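Diguanylate cyclase (Xanthomonas campestris pv. campestris, PDB 5H5O) binds cyclic GMP through its cyclic nucleotide-binding domain, the part crystallised here, and as a whole protein probably makes cyclic di-GMP from two GTP molecules. Local coordinates at residues F40-G45 with L60-F65. Residues are numbered along the deposited sequence; the frame is centred on the assembly and turned at random.
Sequences FIVVTG and LGPGEF
Val-42 presses its branched side chain against the backbone of the Gly-61 to Glu-64 turn. With CG1 anti to its backbone N (chi1 -171°), that methyl lies 3.7 Å from Gly-61 C, while CG2 approaches Leu-60 CB at 4.2 Å; Phe-66 packs on both Val-42 and Leu-60. Ile-41 and Phe-65 form an antiparallel non-hydrogen-bonded pair, Ile-41 CG1 reaching Phe-65 CB at 3.9 Å. The Phe-65 ring turns away to meet Phe-112 edge-to-face, near the cyclic GMP-binding residues Glu-68 and Arg-119. Further out, the Pro-62 ring lies alongside the strand's end, CB toward Val-43 O and CD 3.2 Å from Gly-45 O.

Val-42 N donates to Glu-64 O (2.8 Å, 157° at hydrogen); the return bond, Gly-63 N to Val-42 O, is modelled unusually short, its exact length doubtful. The contact thus joins strand 39-44 to the link that passes from the sheet of strand 58-60 to that of strands 39-44 and 65-66, in the jelly-roll of the cyclic nucleotide-binding domain.

Within the type II turn, Gly-63 has positive phi (87°). The Glu-64 side chain, extended about chi2, brings OE2 to Gly-61 N (2.8 Å), the N-H arriving from above the carboxylate plane. With Glu-64 N to Gly-61 O, this ties the turn's two ends together: the carboxylate of buried Glu-64 accepts the Gly-61 N-H, while apolar Val-42 covers the other flank of the turn backbone.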
loop_
_atom_site.group_PDB
_atom_site.type_symbol
_atom_site.label_atom_id
_atom_site.label_comp_id
_atom_site.label_asym_id
_atom_site.label_seq_id
_atom_site.Cartn_x
_atom_site.Cartn_y
_atom_site.Cartn_z
ATOM N N PHE A 40 -11.959 4.951 -8.214
ATOM C CA PHE A 40 -12.310 5.882 -9.280
ATOM C C PHE A 40 -11.123 6.672 -9.803
ATOM O O PHE A 40 -10.230 7.037 -9.048
ATOM C CB PHE A 40 -13.365 6.861 -8.775
ATOM C CG PHE A 40 -14.639 6.203 -8.371
ATOM C CD1 PHE A 40 -15.618 5.928 -9.317
ATOM C CD2 PHE A 40 -14.860 5.840 -7.048
ATOM C CE1 PHE A 40 -16.803 5.307 -8.945
ATOM C CE2 PHE A 40 -16.037 5.223 -6.673
ATOM C CZ PHE A 40 -17.009 4.951 -7.622
ATOM N N ILE A 41 -11.128 6.958 -11.101
ATOM C CA ILE A 41 -10.184 7.928 -11.648
ATOM C C ILE A 41 -10.927 9.111 -12.289
ATOM O O ILE A 41 -11.816 8.924 -13.140
ATOM C CB ILE A 41 -9.220 7.281 -12.676
ATOM C CG1 ILE A 41 -8.555 6.020 -12.090
ATOM C CG2 ILE A 41 -8.192 8.290 -13.116
ATOM C CD1 ILE A 41 -8.158 4.967 -13.132
ATOM N N VAL A 42 -10.578 10.322 -11.870
ATOM C CA VAL A 42 -11.124 11.522 -12.503
ATOM C C VAL A 42 -10.547 11.680 -13.916
ATOM O O VAL A 42 -9.326 11.670 -14.102
ATOM C CB VAL A 42 -10.790 12.795 -11.693
ATOM C CG1 VAL A 42 -11.550 14.026 -12.244
ATOM C CG2 VAL A 42 -11.093 12.593 -10.189
ATOM N N VAL A 43 -11.403 11.833 -14.924
ATOM C CA VAL A 43 -10.877 12.201 -16.248
ATOM C C VAL A 43 -11.356 13.575 -16.732
ATOM O O VAL A 43 -10.722 14.186 -17.576
ATOM C CB VAL A 43 -11.117 11.128 -17.322
ATOM C CG1 VAL A 43 -10.547 9.757 -16.863
ATOM C CG2 VAL A 43 -12.584 11.032 -17.676
ATOM N N THR A 44 -12.471 14.058 -16.198
ATOM C CA THR A 44 -12.871 15.433 -16.430
ATOM C C THR A 44 -13.460 15.985 -15.153
ATOM O O THR A 44 -14.046 15.237 -14.374
ATOM C CB THR A 44 -13.956 15.566 -17.533
ATOM O OG1 THR A 44 -15.251 15.454 -16.947
ATOM C CG2 THR A 44 -13.820 14.495 -18.588
ATOM N N GLY A 45 -13.299 17.289 -14.939
ATOM C CA GLY A 45 -13.939 17.968 -13.829
ATOM C C GLY A 45 -13.125 17.851 -12.551
ATOM O O GLY A 45 -11.893 17.890 -12.574
ATOM N N LEU A 60 -9.573 16.790 -6.374
ATOM C CA LEU A 60 -8.927 15.877 -7.315
ATOM C C LEU A 60 -9.377 16.181 -8.732
ATOM O O LEU A 60 -10.570 16.075 -9.055
ATOM C CB LEU A 60 -9.201 14.408 -6.946
ATOM C CG LEU A 60 -8.327 13.798 -5.835
ATOM C CD1 LEU A 60 -8.444 14.533 -4.495
ATOM C CD2 LEU A 60 -8.664 12.325 -5.651
ATOM N N GLY A 61 -8.420 16.581 -9.570
ATOM C CA GLY A 61 -8.698 16.852 -10.974
ATOM C C GLY A 61 -8.277 15.709 -11.893
ATOM O O GLY A 61 -7.803 14.677 -11.420
ATOM N N PRO A 62 -8.434 15.901 -13.211
ATOM C CA PRO A 62 -8.236 14.860 -14.228
ATOM C C PRO A 62 -6.966 14.028 -14.041
ATOM O O PRO A 62 -5.891 14.570 -13.804
ATOM C CB PRO A 62 -8.172 15.672 -15.521
ATOM C CG PRO A 62 -9.150 16.824 -15.257
ATOM C CD PRO A 62 -8.991 17.148 -13.792
ATOM N N GLY A 63 -7.090 12.712 -14.141
ATOM C CA GLY A 63 -5.928 11.857 -13.957
ATOM C C GLY A 63 -5.631 11.453 -12.516
ATOM O O GLY A 63 -4.775 10.586 -12.270
ATOM N N GLU A 64 -6.329 12.055 -11.553
ATOM C CA GLU A 64 -6.148 11.655 -10.158
ATOM C C GLU A 64 -7.109 10.538 -9.761
ATOM O O GLU A 64 -8.249 10.485 -10.238
ATOM C CB GLU A 64 -6.276 12.855 -9.214
ATOM C CG GLU A 64 -5.079 13.806 -9.255
ATOM C CD GLU A 64 -5.314 15.077 -8.440
ATOM O OE1 GLU A 64 -5.148 15.028 -7.205
ATOM O OE2 GLU A 64 -5.680 16.119 -9.032
ATOM N N PHE A 65 -6.644 9.651 -8.887
ATOM C CA PHE A 65 -7.420 8.482 -8.491
ATOM C C PHE A 65 -7.708 8.466 -7.001
ATOM O O PHE A 65 -7.017 9.107 -6.220
ATOM C CB PHE A 65 -6.696 7.203 -8.901
ATOM C CG PHE A 65 -5.456 6.926 -8.101
ATOM C CD1 PHE A 65 -5.523 6.195 -6.916
ATOM C CD2 PHE A 65 -4.220 7.373 -8.538
ATOM C CE1 PHE A 65 -4.380 5.931 -6.174
ATOM C CE2 PHE A 65 -3.068 7.100 -7.806
ATOM C CZ PHE A 65 -3.154 6.379 -6.617
#